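Long-range contacts in NOL1/NOP2/sun family protein (PDB 3M4X), which probably methylates cytosine bases of ribosomal RNA, as a bacterial relative of RsmF that joins a methyltransferase domain to a PUA-like RNA-binding domain: residues 39-44 against 65-70; 50-55 against 430-435; 167-172 against 221-226; 335-340 against 397-402. All coordinates share one frame; numbering follows the deposited sequence.

Contact 1. Residues 39-44 against 65-70; sequences GFRWNP and PYSNEG
Trp42 N donates to Glu69 O over 3.0 Å, and the same carbonyl oxygen also lies 3.1 Å from Arg41 CA in a CA-H...O contact. Glu69 CB sits over the face of the five-membered ring of Trp42, 3.8 Å from its centroid, as a CH-pi contact. Turned anti to the carbonyl carbon (chi1 -51°), Glu69 CG lies against the six-membered part of the indole, 3.9 Å from Trp42 CZ2. Beyond a bend at chi2 the carboxylate reaches Pro44, with Glu69 OE2 3.3 Å from Pro44 CG.

Two waters bridge the segments. One accepts from Arg41 NH1 and donates to both Trp42 O and Glu69 OE1, linking guanidinium and carboxylate, whose charged atoms do not touch. The other lies in the plane of the indole at its edge, between Trp42 NE1 and Asn68 O. Behind this shell, Ser67 OG accepts from Glu69 N at 3.0 Å in an ST turn, and a type I turn from Ser67 to Gly70 brings the chain into strand.

There Gly70 faces Arg41 as a non-hydrogen-bonded antiparallel pair. Arg41 NE is hydrogen-bonded to Gln90 OE1, just past outer strand 88-89; helix 118-127 packs against Arg41, Pro44 and Glu69, and helix 49-56 against Trp42.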
loop_
_atom_site.group_PDB
_atom_site.type_symbol
_atom_site.label_atom_id
_atom_site.label_comp_id
_atom_site.label_asym_id
_atom_site.label_seq_id
_atom_site.Cartn_x
_atom_site.Cartn_y
_atom_site.Cartn_z
ATOM N N GLY A 39 11.597 8.173 -5.582
ATOM C CA GLY A 39 10.847 7.486 -6.622
ATOM C C GLY A 39 9.351 7.524 -6.406
ATOM O O GLY A 39 8.867 7.955 -5.364
ATOM N N PHE A 40 8.616 7.062 -7.406
ATOM C CA PHE A 40 7.173 6.944 -7.307
ATOM C C PHE A 40 6.728 5.923 -8.322
ATOM O O PHE A 40 7.513 5.511 -9.161
ATOM C CB PHE A 40 6.480 8.291 -7.565
ATOM C CG PHE A 40 6.665 8.824 -8.963
ATOM C CD1 PHE A 40 5.689 8.636 -9.924
ATOM C CD2 PHE A 40 7.812 9.535 -9.307
ATOM C CE1 PHE A 40 5.848 9.145 -11.211
ATOM C CE2 PHE A 40 7.987 10.042 -10.595
ATOM C CZ PHE A 40 7.005 9.846 -11.544
ATOM N N ARG A 41 5.470 5.509 -8.227
ATOM C CA ARG A 41 4.885 4.548 -9.157
ATOM C C ARG A 41 3.615 5.083 -9.808
ATOM O O ARG A 41 2.855 5.843 -9.201
ATOM C CB ARG A 41 4.539 3.238 -8.440
ATOM C CG ARG A 41 5.717 2.328 -8.147
ATOM C CD ARG A 41 5.246 1.072 -7.416
ATOM N NE ARG A 41 4.943 1.394 -6.035
ATOM C CZ ARG A 41 3.724 1.468 -5.515
ATOM N NH1 ARG A 41 2.651 1.203 -6.236
ATOM N NH2 ARG A 41 3.587 1.795 -4.245
ATOM N N TRP A 42 3.399 4.677 -11.053
ATOM C CA TRP A 42 2.125 4.885 -11.699
ATOM C C TRP A 42 1.172 3.743 -11.330
ATOM O O TRP A 42 1.574 2.744 -10.714
ATOM C CB TRP A 42 2.282 5.054 -13.227
ATOM C CG TRP A 42 2.877 3.881 -13.948
ATOM C CD1 TRP A 42 4.211 3.619 -14.134
ATOM C CD2 TRP A 42 2.167 2.822 -14.594
ATOM N NE1 TRP A 42 4.366 2.462 -14.861
ATOM C CE2 TRP A 42 3.129 1.949 -15.146
ATOM C CE3 TRP A 42 0.806 2.531 -14.769
ATOM C CZ2 TRP A 42 2.778 0.805 -15.858
ATOM C CZ3 TRP A 42 0.460 1.395 -15.474
ATOM C CH2 TRP A 42 1.440 0.545 -16.013
ATOM N N ASN A 43 -0.090 3.905 -11.710
ATOM C CA ASN A 43 -1.168 3.086 -11.192
ATOM C C ASN A 43 -1.951 2.382 -12.304
ATOM O O ASN A 43 -2.739 3.013 -13.009
ATOM C CB ASN A 43 -2.096 3.961 -10.337
ATOM C CG ASN A 43 -3.112 3.146 -9.573
ATOM O OD1 ASN A 43 -3.235 1.954 -9.796
ATOM N ND2 ASN A 43 -3.850 3.787 -8.677
ATOM N N PRO A 44 -1.717 1.070 -12.468
ATOM C CA PRO A 44 -2.380 0.236 -13.480
ATOM C C PRO A 44 -3.863 0.050 -13.176
ATOM O O PRO A 44 -4.609 -0.409 -14.037
ATOM C CB PRO A 44 -1.672 -1.120 -13.366
ATOM C CG PRO A 44 -0.522 -0.919 -12.411
ATOM C CD PRO A 44 -0.779 0.306 -11.619
ATOM N N PRO A 65 14.621 0.823 -10.584
ATOM C CA PRO A 65 15.247 -0.498 -10.727
ATOM C C PRO A 65 14.389 -1.657 -10.227
ATOM O O PRO A 65 14.517 -2.767 -10.741
ATOM C CB PRO A 65 16.504 -0.403 -9.841
ATOM C CG PRO A 65 16.600 1.007 -9.396
ATOM C CD PRO A 65 15.239 1.613 -9.509
ATOM N N TYR A 66 13.544 -1.415 -9.233
ATOM C CA TYR A 66 12.920 -2.523 -8.516
ATOM C C TYR A 66 11.394 -2.614 -8.627
ATOM O O TYR A 66 10.771 -3.295 -7.825
ATOM C CB TYR A 66 13.314 -2.503 -7.034
ATOM C CG TYR A 66 14.802 -2.389 -6.783
ATOM C CD1 TYR A 66 15.316 -1.325 -6.059
ATOM C CD2 TYR A 66 15.692 -3.329 -7.282
ATOM C CE1 TYR A 66 16.672 -1.199 -5.833
ATOM C CE2 TYR A 66 17.061 -3.207 -7.060
ATOM C CZ TYR A 66 17.537 -2.139 -6.337
ATOM O OH TYR A 66 18.880 -1.998 -6.091
ATOM N N SER A 67 10.795 -1.931 -9.597
ATOM C CA SER A 67 9.387 -2.178 -9.915
ATOM C C SER A 67 9.035 -1.839 -11.355
ATOM O O SER A 67 9.436 -0.809 -11.869
ATOM C CB SER A 67 8.445 -1.416 -8.972
ATOM O OG SER A 67 7.163 -1.258 -9.571
ATOM N N ASN A 68 8.255 -2.721 -11.967
ATOM C CA ASN A 68 7.662 -2.562 -13.295
ATOM C C ASN A 68 6.935 -1.244 -13.537
ATOM O O ASN A 68 6.711 -0.859 -14.682
ATOM C CB ASN A 68 6.622 -3.671 -13.486
ATOM C CG ASN A 68 6.995 -4.634 -14.573
ATOM O OD1 ASN A 68 6.920 -5.845 -14.388
ATOM N ND2 ASN A 68 7.405 -4.106 -15.722
ATOM N N GLU A 69 6.533 -0.580 -12.459
ATOM C CA GLU A 69 5.680 0.608 -12.557
ATOM C C GLU A 69 6.325 1.812 -11.879
ATOM O O GLU A 69 5.668 2.815 -11.605
ATOM C CB GLU A 69 4.316 0.293 -11.936
ATOM C CG GLU A 69 3.704 -1.001 -12.500
ATOM C CD GLU A 69 2.871 -1.780 -11.488
ATOM O OE1 GLU A 69 2.888 -1.440 -10.281
ATOM O OE2 GLU A 69 2.196 -2.744 -11.906
ATOM N N GLY A 70 7.617 1.687 -11.600
ATOM C CA GLY A 70 8.351 2.707 -10.879
ATOM C C GLY A 70 9.168 3.628 -11.776
ATOM O O GLY A 70 9.654 3.240 -12.841
HETATM O O HOH W 1 2.099 0.717 -8.927
HETATM O O HOH W 2 6.838 1.247 -16.335
#

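Contact 2. Residues 50-55 against 430-435; sequences LDMVQT and LDKIPV
Met52, a selenomethionine on helix 49-56, packs against the tight type II' turn of a beta hairpin in the PUA-like domain, the turn running from Leu430 to Ile433. Leu430 and Ile433 bond to each other in both directions through their backbone N and O atoms, which fixes the loop that the helix meets. Met52 carries most of the helix's share. Met52 CG, anti to the carbonyl carbon (chi1 -71°), lies 3.7 Å from Ile433 CG1, and the two side chains run antiparallel alongside each other. Bends at chi2 and chi3 then fold the end of the chain over the turn. Met52 SE settles 3.8 Å from both Lys432 N and Lys432 CB, while Met52 CE reaches the carboxylate of Asp431, 3.7 Å from Asp431 OD2.

What fixes that carboxylate is the hydrogen bond of Asp431 OD2 to Tyr56 OH, from the same helix. Toward solvent the extended Lys432 brings NZ to 4.2 Å from Asp51 OD2; this is beyond a salt bridge, though the opposite charges probably attract weakly. Within the helix, Asp51 O takes both Thr55 N and Thr55 OG1, which arrive from opposite faces of its carbonyl plane.

Tyr86 touches both Met52 and Ile433, and Phe80 also packs on Ile433. The arrangement is a domain interface in which one helix of the N-terminal RsmF-type domain meets the hairpin turn between strands 426-430 and 433-441 of the PUA-like sheet.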
loop_
_atom_site.group_PDB
_atom_site.type_symbol
_atom_site.label_atom_id
_atom_site.label_comp_id
_atom_site.label_asym_id
_atom_site.label_seq_id
_atom_site.Cartn_x
_atom_site.Cartn_y
_atom_site.Cartn_z
ATOM N N LEU A 50 -0.570 4.961 -17.070
ATOM C CA LEU A 50 0.771 5.286 -17.536
ATOM C C LEU A 50 0.746 6.441 -18.530
ATOM O O LEU A 50 1.566 7.354 -18.445
ATOM C CB LEU A 50 1.443 4.057 -18.156
ATOM C CG LEU A 50 2.770 4.264 -18.891
ATOM C CD1 LEU A 50 3.943 4.720 -17.964
ATOM C CD2 LEU A 50 3.126 2.967 -19.612
ATOM N N ASP A 51 -0.184 6.397 -19.479
ATOM C CA ASP A 51 -0.272 7.456 -20.481
ATOM C C ASP A 51 -0.425 8.810 -19.798
ATOM O O ASP A 51 0.212 9.791 -20.182
ATOM C CB ASP A 51 -1.438 7.221 -21.448
ATOM C CG ASP A 51 -1.570 8.337 -22.488
ATOM O OD1 ASP A 51 -0.634 9.146 -22.625
ATOM O OD2 ASP A 51 -2.609 8.412 -23.174
HETATM N N MSE A 52 -1.275 8.866 -18.781
HETATM C CA MSE A 52 -1.508 10.121 -18.082
HETATM C C MSE A 52 -0.251 10.636 -17.379
HETATM O O MSE A 52 -0.017 11.836 -17.310
HETATM C CB MSE A 52 -2.671 9.975 -17.102
HETATM C CG MSE A 52 -4.040 9.860 -17.792
HETATM SE SE MSE A 52 -4.543 11.445 -18.892
HETATM C CE MSE A 52 -3.861 10.869 -20.624
ATOM N N VAL A 53 0.556 9.722 -16.846
ATOM C CA VAL A 53 1.805 10.111 -16.211
ATOM C C VAL A 53 2.846 10.580 -17.237
ATOM O O VAL A 53 3.590 11.534 -16.993
ATOM C CB VAL A 53 2.381 8.969 -15.350
ATOM C CG1 VAL A 53 3.837 9.273 -14.953
ATOM C CG2 VAL A 53 1.505 8.750 -14.116
ATOM N N GLN A 54 2.883 9.921 -18.390
ATOM C CA GLN A 54 3.847 10.267 -19.425
ATOM C C GLN A 54 3.555 11.658 -19.967
ATOM O O GLN A 54 4.466 12.429 -20.286
ATOM C CB GLN A 54 3.818 9.225 -20.546
ATOM C CG GLN A 54 4.599 7.931 -20.197
ATOM C CD GLN A 54 4.349 6.807 -21.188
ATOM O OE1 GLN A 54 3.366 6.821 -21.936
ATOM N NE2 GLN A 54 5.239 5.833 -21.204
ATOM N N THR A 55 2.271 11.976 -20.036
ATOM C CA THR A 55 1.805 13.233 -20.593
ATOM C C THR A 55 1.967 14.413 -19.636
ATOM O O THR A 55 2.571 15.415 -20.001
ATOM C CB THR A 55 0.354 13.104 -21.014
ATOM O OG1 THR A 55 0.256 12.054 -21.981
ATOM C CG2 THR A 55 -0.142 14.406 -21.627
ATOM N N LEU A 430 -10.566 14.912 -16.018
ATOM C CA LEU A 430 -9.523 15.765 -16.587
ATOM C C LEU A 430 -8.740 14.954 -17.610
ATOM O O LEU A 430 -7.967 14.061 -17.258
ATOM C CB LEU A 430 -8.589 16.273 -15.481
ATOM C CG LEU A 430 -7.446 17.245 -15.781
ATOM C CD1 LEU A 430 -7.932 18.512 -16.476
ATOM C CD2 LEU A 430 -6.750 17.595 -14.473
ATOM N N ASP A 431 -8.944 15.273 -18.880
ATOM C CA ASP A 431 -8.386 14.496 -19.983
ATOM C C ASP A 431 -8.954 13.090 -19.893
ATOM O O ASP A 431 -10.044 12.826 -20.417
ATOM C CB ASP A 431 -6.852 14.497 -19.960
ATOM C CG ASP A 431 -6.241 13.900 -21.230
ATOM O OD1 ASP A 431 -6.915 13.114 -21.936
ATOM O OD2 ASP A 431 -5.075 14.224 -21.533
ATOM N N LYS A 432 -8.243 12.194 -19.206
ATOM C CA LYS A 432 -8.752 10.842 -18.980
ATOM C C LYS A 432 -8.784 10.476 -17.496
ATOM O O LYS A 432 -9.083 9.335 -17.125
ATOM C CB LYS A 432 -7.923 9.824 -19.767
ATOM C CG LYS A 432 -8.201 9.809 -21.266
ATOM C CD LYS A 432 -7.421 8.689 -21.936
ATOM C CE LYS A 432 -7.497 8.812 -23.450
ATOM N NZ LYS A 432 -6.692 7.765 -24.140
ATOM N N ILE A 433 -8.491 11.456 -16.651
ATOM C CA ILE A 433 -8.374 11.224 -15.218
ATOM C C ILE A 433 -9.658 11.578 -14.484
ATOM O O ILE A 433 -10.062 12.746 -14.471
ATOM C CB ILE A 433 -7.283 12.094 -14.606
ATOM C CG1 ILE A 433 -5.966 11.929 -15.356
ATOM C CG2 ILE A 433 -7.116 11.771 -13.127
ATOM C CD1 ILE A 433 -4.942 12.986 -14.975
ATOM N N PRO A 434 -10.291 10.574 -13.847
ATOM C CA PRO A 434 -11.451 10.832 -12.986
ATOM C C PRO A 434 -10.976 11.501 -11.707
ATOM O O PRO A 434 -10.174 10.918 -10.963
ATOM C CB PRO A 434 -11.999 9.418 -12.682
ATOM C CG PRO A 434 -11.446 8.546 -13.774
ATOM C CD PRO A 434 -10.059 9.131 -14.032
ATOM N N VAL A 435 -11.451 12.711 -11.440
ATOM C CA VAL A 435 -10.947 13.430 -10.282
ATOM C C VAL A 435 -11.934 13.538 -9.134
ATOM O O VAL A 435 -11.579 14.024 -8.061
ATOM C CB VAL A 435 -10.434 14.825 -10.665
ATOM C CG1 VAL A 435 -9.370 14.694 -11.733
ATOM C CG2 VAL A 435 -11.577 15.709 -11.166
#

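Contact 3. Residues 167-172 against 221-226; sequences ELVPHF and IKMLKN
Phe172 of helix 165-172 and Met223, just past helix 205-222, bring their CA atoms to 5.5 Å, and the Phe172 carbonyl oxygen receives a CA-H...O contact from Met223 CA at 3.4 Å. No conventional hydrogen bond joins the two segments.

Met223, a selenomethionine, is the side chain that lies against the helix. Its CG is anti to the carbonyl carbon and SE continues anti from CA (chi2 -177°), which carries the selenium to the CB atoms of two residues one turn apart: Met223 SE lies 3.7 Å from Leu168 CB and 3.8 Å from Phe172 CB. Val169 CG2 stands somewhat farther from Met223 SE, at 4.4 Å. Nearer the carbonyl, Met223 CB and CG both pass close to Phe172 O, with CB at 3.4 Å. On the solvent side the extended Lys222 crosses Val169 obliquely, its aliphatic CD 4.1 Å from Val169 CG1.

The Phe172 ring turns away from this cluster and meets Phe175 and Phe176 instead. Met223 also packs on Phe176, Ile179 and Leu110, so its side chain lies between helix 165-172 and the central strands 108-111 and 176-182. Helices packed beside a largely parallel sheet in this way belong to the Rossmann-like fold of the RsmB/F methyltransferase domain.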
loop_
_atom_site.group_PDB
_atom_site.type_symbol
_atom_site.label_atom_id
_atom_site.label_comp_id
_atom_site.label_asym_id
_atom_site.label_seq_id
_atom_site.Cartn_x
_atom_site.Cartn_y
_atom_site.Cartn_z
ATOM N N GLU A 167 -4.007 -9.678 17.716
ATOM C CA GLU A 167 -5.445 -9.452 17.746
ATOM C C GLU A 167 -6.146 -9.964 16.489
ATOM O O GLU A 167 -7.345 -10.211 16.503
ATOM C CB GLU A 167 -5.734 -7.965 17.946
ATOM C CG GLU A 167 -5.178 -7.432 19.257
ATOM C CD GLU A 167 -5.287 -5.924 19.385
ATOM O OE1 GLU A 167 -5.410 -5.240 18.348
ATOM O OE2 GLU A 167 -5.236 -5.426 20.532
ATOM N N LEU A 168 -5.401 -10.130 15.405
ATOM C CA LEU A 168 -5.996 -10.525 14.129
ATOM C C LEU A 168 -6.137 -12.034 14.000
ATOM O O LEU A 168 -6.974 -12.536 13.255
ATOM C CB LEU A 168 -5.145 -10.012 12.964
ATOM C CG LEU A 168 -5.056 -8.503 12.738
ATOM C CD1 LEU A 168 -4.082 -8.188 11.606
ATOM C CD2 LEU A 168 -6.435 -7.896 12.451
ATOM N N VAL A 169 -5.284 -12.752 14.714
ATOM C CA VAL A 169 -5.203 -14.194 14.593
ATOM C C VAL A 169 -6.543 -14.902 14.752
ATOM O O VAL A 169 -6.909 -15.711 13.900
ATOM C CB VAL A 169 -4.192 -14.766 15.582
ATOM C CG1 VAL A 169 -4.214 -16.282 15.529
ATOM C CG2 VAL A 169 -2.816 -14.220 15.262
ATOM N N PRO A 170 -7.283 -14.603 15.833
ATOM C CA PRO A 170 -8.562 -15.301 15.987
ATOM C C PRO A 170 -9.442 -15.159 14.747
ATOM O O PRO A 170 -10.158 -16.089 14.400
ATOM C CB PRO A 170 -9.198 -14.605 17.194
ATOM C CG PRO A 170 -8.041 -14.099 17.981
ATOM C CD PRO A 170 -6.995 -13.715 16.977
ATOM N N HIS A 171 -9.368 -14.018 14.073
ATOM C CA HIS A 171 -10.197 -13.772 12.898
ATOM C C HIS A 171 -9.659 -14.345 11.589
ATOM O O HIS A 171 -10.421 -14.549 10.645
ATOM C CB HIS A 171 -10.420 -12.270 12.720
ATOM C CG HIS A 171 -11.062 -11.618 13.901
ATOM N ND1 HIS A 171 -12.413 -11.353 13.961
ATOM C CD2 HIS A 171 -10.539 -11.190 15.074
ATOM C CE1 HIS A 171 -12.694 -10.782 15.118
ATOM N NE2 HIS A 171 -11.576 -10.672 15.812
ATOM N N PHE A 172 -8.356 -14.599 11.525
ATOM C CA PHE A 172 -7.725 -14.898 10.241
ATOM C C PHE A 172 -6.795 -16.103 10.269
ATOM O O PHE A 172 -5.960 -16.279 9.372
ATOM C CB PHE A 172 -6.942 -13.682 9.758
ATOM C CG PHE A 172 -7.805 -12.544 9.307
ATOM C CD1 PHE A 172 -7.919 -11.395 10.071
ATOM C CD2 PHE A 172 -8.484 -12.611 8.102
ATOM C CE1 PHE A 172 -8.706 -10.324 9.638
ATOM C CE2 PHE A 172 -9.268 -11.552 7.664
ATOM C CZ PHE A 172 -9.382 -10.410 8.436
ATOM N N ILE A 221 2.554 -16.158 11.015
ATOM C CA ILE A 221 2.585 -17.518 10.492
ATOM C C ILE A 221 1.288 -18.288 10.742
ATOM O O ILE A 221 0.905 -19.150 9.937
ATOM C CB ILE A 221 3.789 -18.310 11.019
ATOM C CG1 ILE A 221 5.075 -17.683 10.498
ATOM C CG2 ILE A 221 3.719 -19.745 10.559
ATOM C CD1 ILE A 221 6.266 -18.564 10.621
ATOM N N LYS A 222 0.598 -17.965 11.834
ATOM C CA LYS A 222 -0.684 -18.608 12.115
ATOM C C LYS A 222 -1.773 -18.239 11.084
ATOM O O LYS A 222 -2.775 -18.958 10.911
ATOM C CB LYS A 222 -1.157 -18.274 13.529
ATOM C CG LYS A 222 -0.195 -18.698 14.622
ATOM C CD LYS A 222 -0.854 -18.543 15.975
ATOM C CE LYS A 222 0.159 -18.333 17.082
ATOM N NZ LYS A 222 -0.541 -17.824 18.308
HETATM N N MSE A 223 -1.583 -17.127 10.387
HETATM C CA MSE A 223 -2.610 -16.678 9.459
HETATM C C MSE A 223 -2.415 -17.156 8.025
HETATM O O MSE A 223 -3.161 -16.775 7.130
HETATM C CB MSE A 223 -2.761 -15.167 9.556
HETATM C CG MSE A 223 -3.230 -14.774 10.952
HETATM SE SE MSE A 223 -3.538 -12.881 11.172
HETATM C CE MSE A 223 -1.684 -12.235 11.446
ATOM N N LEU A 224 -1.434 -18.030 7.834
ATOM C CA LEU A 224 -1.064 -18.526 6.518
ATOM C C LEU A 224 -1.843 -19.789 6.184
ATOM O O LEU A 224 -2.045 -20.634 7.052
ATOM C CB LEU A 224 0.424 -18.862 6.502
ATOM C CG LEU A 224 1.447 -18.136 5.629
ATOM C CD1 LEU A 224 0.852 -17.042 4.735
ATOM C CD2 LEU A 224 2.594 -17.609 6.499
ATOM N N LYS A 225 -2.285 -19.915 4.931
ATOM C CA LYS A 225 -2.870 -21.165 4.471
ATOM C C LYS A 225 -1.729 -22.140 4.266
ATOM O O LYS A 225 -0.574 -21.745 4.249
ATOM C CB LYS A 225 -3.607 -20.985 3.141
ATOM C CG LYS A 225 -4.857 -20.123 3.182
ATOM C CD LYS A 225 -5.329 -19.800 1.762
ATOM C CE LYS A 225 -5.493 -21.070 0.907
ATOM N NZ LYS A 225 -5.805 -20.728 -0.519
ATOM N N ASN A 226 -2.050 -23.413 4.098
ATOM C CA ASN A 226 -1.053 -24.364 3.645
ATOM C C ASN A 226 -0.528 -23.909 2.290
ATOM O O ASN A 226 -1.323 -23.648 1.368
ATOM C CB ASN A 226 -1.664 -25.765 3.510
ATOM C CG ASN A 226 -0.641 -26.812 3.084
ATOM O OD1 ASN A 226 -0.619 -27.234 1.934
ATOM N ND2 ASN A 226 0.215 -27.229 4.016
#

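Contact 4. Residues 335-340 against 397-402; sequences NDFHYE and NIPCLP
Asp336 meets Pro399 through its backbone: Asp336 O lies 3.4 Å from Pro399 CG. Phe337 follows and supplies most of the apolar contact. With CG anti to the backbone N (chi1 -176°), its ring lies beside Ile398, the two side chains pointing the same way. Ile398 CB stands over one face of the Phe337 ring as a CH-pi contact, 4.0 Å from the centroid and offset toward the rim, CG2 covers the CE2 side, and CD1 reaches the ring tip at 3.5 Å from Phe337 CZ. Pro399 CD approaches Phe337 CD1 at 3.7 Å. Phe337 O lies 3.1 Å from Ile398 CG2.

His338 takes positive phi and turns the chain out of the helix. Its CB lies 3.4 Å from Asn397 O, while Asn335 O lies over the centre of its ring.

Farther out, Phe333 and Phe437 meet the Phe337 ring, and Ile398 packs on Leu427 of the neighbouring strand. The helix end is a Schellman motif with His338 as C', closed by Tyr339 N to Ser334 O and a weak bond from His338 N to Asn335 O; it sets Phe337 against the approach to edge strand 400-403 of the PUA-like sheet.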
loop_
_atom_site.group_PDB
_atom_site.type_symbol
_atom_site.label_atom_id
_atom_site.label_comp_id
_atom_site.label_asym_id
_atom_site.label_seq_id
_atom_site.Cartn_x
_atom_site.Cartn_y
_atom_site.Cartn_z
ATOM N N ASN A 335 -28.558 3.013 -11.446
ATOM C CA ASN A 335 -29.177 2.810 -12.748
ATOM C C ASN A 335 -28.764 3.883 -13.758
ATOM O O ASN A 335 -28.271 3.559 -14.838
ATOM C CB ASN A 335 -30.706 2.760 -12.631
ATOM C CG ASN A 335 -31.233 1.364 -12.321
ATOM O OD1 ASN A 335 -30.548 0.358 -12.526
ATOM N ND2 ASN A 335 -32.467 1.300 -11.837
ATOM N N ASP A 336 -28.977 5.155 -13.424
ATOM C CA ASP A 336 -28.621 6.215 -14.361
ATOM C C ASP A 336 -27.120 6.499 -14.370
ATOM O O ASP A 336 -26.608 7.177 -15.265
ATOM C CB ASP A 336 -29.465 7.492 -14.172
ATOM C CG ASP A 336 -29.248 8.167 -12.832
ATOM O OD1 ASP A 336 -28.080 8.345 -12.419
ATOM O OD2 ASP A 336 -30.261 8.553 -12.209
ATOM N N PHE A 337 -26.406 5.953 -13.394
ATOM C CA PHE A 337 -24.961 6.100 -13.406
ATOM C C PHE A 337 -24.299 4.835 -13.954
ATOM O O PHE A 337 -23.095 4.818 -14.200
ATOM C CB PHE A 337 -24.435 6.492 -12.021
ATOM C CG PHE A 337 -22.951 6.759 -11.982
ATOM C CD1 PHE A 337 -22.449 8.012 -12.304
ATOM C CD2 PHE A 337 -22.065 5.754 -11.620
ATOM C CE1 PHE A 337 -21.098 8.254 -12.272
ATOM C CE2 PHE A 337 -20.710 5.988 -11.582
ATOM C CZ PHE A 337 -20.218 7.243 -11.907
ATOM N N HIS A 338 -25.100 3.794 -14.180
ATOM C CA HIS A 338 -24.624 2.551 -14.804
ATOM C C HIS A 338 -23.437 1.910 -14.091
ATOM O O HIS A 338 -22.454 1.520 -14.725
ATOM C CB HIS A 338 -24.307 2.743 -16.299
ATOM C CG HIS A 338 -25.484 3.185 -17.108
ATOM N ND1 HIS A 338 -26.295 2.299 -17.787
ATOM C CD2 HIS A 338 -26.010 4.414 -17.317
ATOM C CE1 HIS A 338 -27.264 2.968 -18.387
ATOM N NE2 HIS A 338 -27.117 4.252 -18.112
ATOM N N TYR A 339 -23.546 1.800 -12.770
ATOM C CA TYR A 339 -22.633 0.977 -11.978
ATOM C C TYR A 339 -23.420 -0.157 -11.315
ATOM O O TYR A 339 -24.502 0.067 -10.775
ATOM C CB TYR A 339 -21.930 1.818 -10.905
ATOM C CG TYR A 339 -21.065 1.009 -9.957
ATOM C CD1 TYR A 339 -19.704 0.846 -10.195
ATOM C CD2 TYR A 339 -21.613 0.401 -8.830
ATOM C CE1 TYR A 339 -18.916 0.103 -9.338
ATOM C CE2 TYR A 339 -20.829 -0.343 -7.969
ATOM C CZ TYR A 339 -19.485 -0.490 -8.228
ATOM O OH TYR A 339 -18.699 -1.227 -7.378
ATOM N N GLU A 340 -22.879 -1.369 -11.360
ATOM C CA GLU A 340 -23.498 -2.499 -10.680
ATOM C C GLU A 340 -22.521 -3.149 -9.695
ATOM O O GLU A 340 -21.396 -3.490 -10.055
ATOM C CB GLU A 340 -23.996 -3.521 -11.699
ATOM C CG GLU A 340 -24.771 -4.684 -11.099
ATOM C CD GLU A 340 -25.673 -5.372 -12.116
ATOM O OE1 GLU A 340 -25.439 -5.222 -13.338
ATOM O OE2 GLU A 340 -26.626 -6.060 -11.692
ATOM N N ASN A 397 -18.800 4.358 -19.884
ATOM C CA ASN A 397 -20.033 3.750 -19.418
ATOM C C ASN A 397 -20.874 4.628 -18.507
ATOM O O ASN A 397 -22.024 4.304 -18.238
ATOM C CB ASN A 397 -19.704 2.450 -18.671
ATOM C CG ASN A 397 -19.162 1.365 -19.587
ATOM O OD1 ASN A 397 -19.489 1.316 -20.774
ATOM N ND2 ASN A 397 -18.345 0.480 -19.034
ATOM N N ILE A 398 -20.293 5.706 -17.994
ATOM C CA ILE A 398 -20.973 6.531 -16.997
ATOM C C ILE A 398 -21.057 7.989 -17.435
ATOM O O ILE A 398 -20.290 8.416 -18.290
ATOM C CB ILE A 398 -20.231 6.498 -15.656
ATOM C CG1 ILE A 398 -18.849 7.120 -15.831
ATOM C CG2 ILE A 398 -20.122 5.062 -15.122
ATOM C CD1 ILE A 398 -17.998 6.949 -14.642
ATOM N N PRO A 399 -21.994 8.754 -16.841
ATOM C CA PRO A 399 -22.134 10.189 -17.124
ATOM C C PRO A 399 -20.894 10.960 -16.670
ATOM O O PRO A 399 -20.532 10.956 -15.485
ATOM C CB PRO A 399 -23.363 10.604 -16.296
ATOM C CG PRO A 399 -24.119 9.344 -16.087
ATOM C CD PRO A 399 -23.044 8.278 -15.926
ATOM N N CYS A 400 -20.245 11.597 -17.632
ATOM C CA CYS A 400 -19.002 12.306 -17.394
ATOM C C CYS A 400 -19.127 13.767 -17.761
ATOM O O CYS A 400 -19.823 14.124 -18.706
ATOM C CB CYS A 400 -17.892 11.692 -18.247
ATOM S SG CYS A 400 -17.377 10.083 -17.703
ATOM N N LEU A 401 -18.415 14.609 -17.034
ATOM C CA LEU A 401 -18.337 16.021 -17.372
ATOM C C LEU A 401 -16.849 16.372 -17.449
ATOM O O LEU A 401 -16.192 16.574 -16.432
ATOM C CB LEU A 401 -19.098 16.833 -16.315
ATOM C CG LEU A 401 -19.050 18.350 -16.077
ATOM C CD1 LEU A 401 -18.016 19.101 -16.907
ATOM C CD2 LEU A 401 -20.429 18.934 -16.246
ATOM N N PRO A 402 -16.304 16.392 -18.666
ATOM C CA PRO A 402 -14.910 16.778 -18.879
ATOM C C PRO A 402 -14.638 18.193 -18.359
ATOM O O PRO A 402 -15.460 19.085 -18.568
ATOM C CB PRO A 402 -14.775 16.759 -20.408
ATOM C CG PRO A 402 -15.873 15.851 -20.889
ATOM C CD PRO A 402 -17.002 16.094 -19.932
#

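Overall arrangement
From the N terminus, contact 1 closes a short loop within the N-terminal domain, bringing 65-70 back to strand 39-41. Contact 2 starts inside that loop, on helix 49-56, and closes only at 430-435, joining the N-terminal domain to the PUA-like sheet, so the two cross along the chain; they also touch, through Trp42 with Leu50 and Val53. The long loop of contact 2 encloses contacts 3 and 4, which follow one another in series. Contact 3 lies within the methyltransferase domain, on the opposite side of the chain's centre from contacts 1 and 2. Contact 4 joins helix 324-336 to the sheet that contact 2 also reaches, their nearest atoms about 6 Å apart.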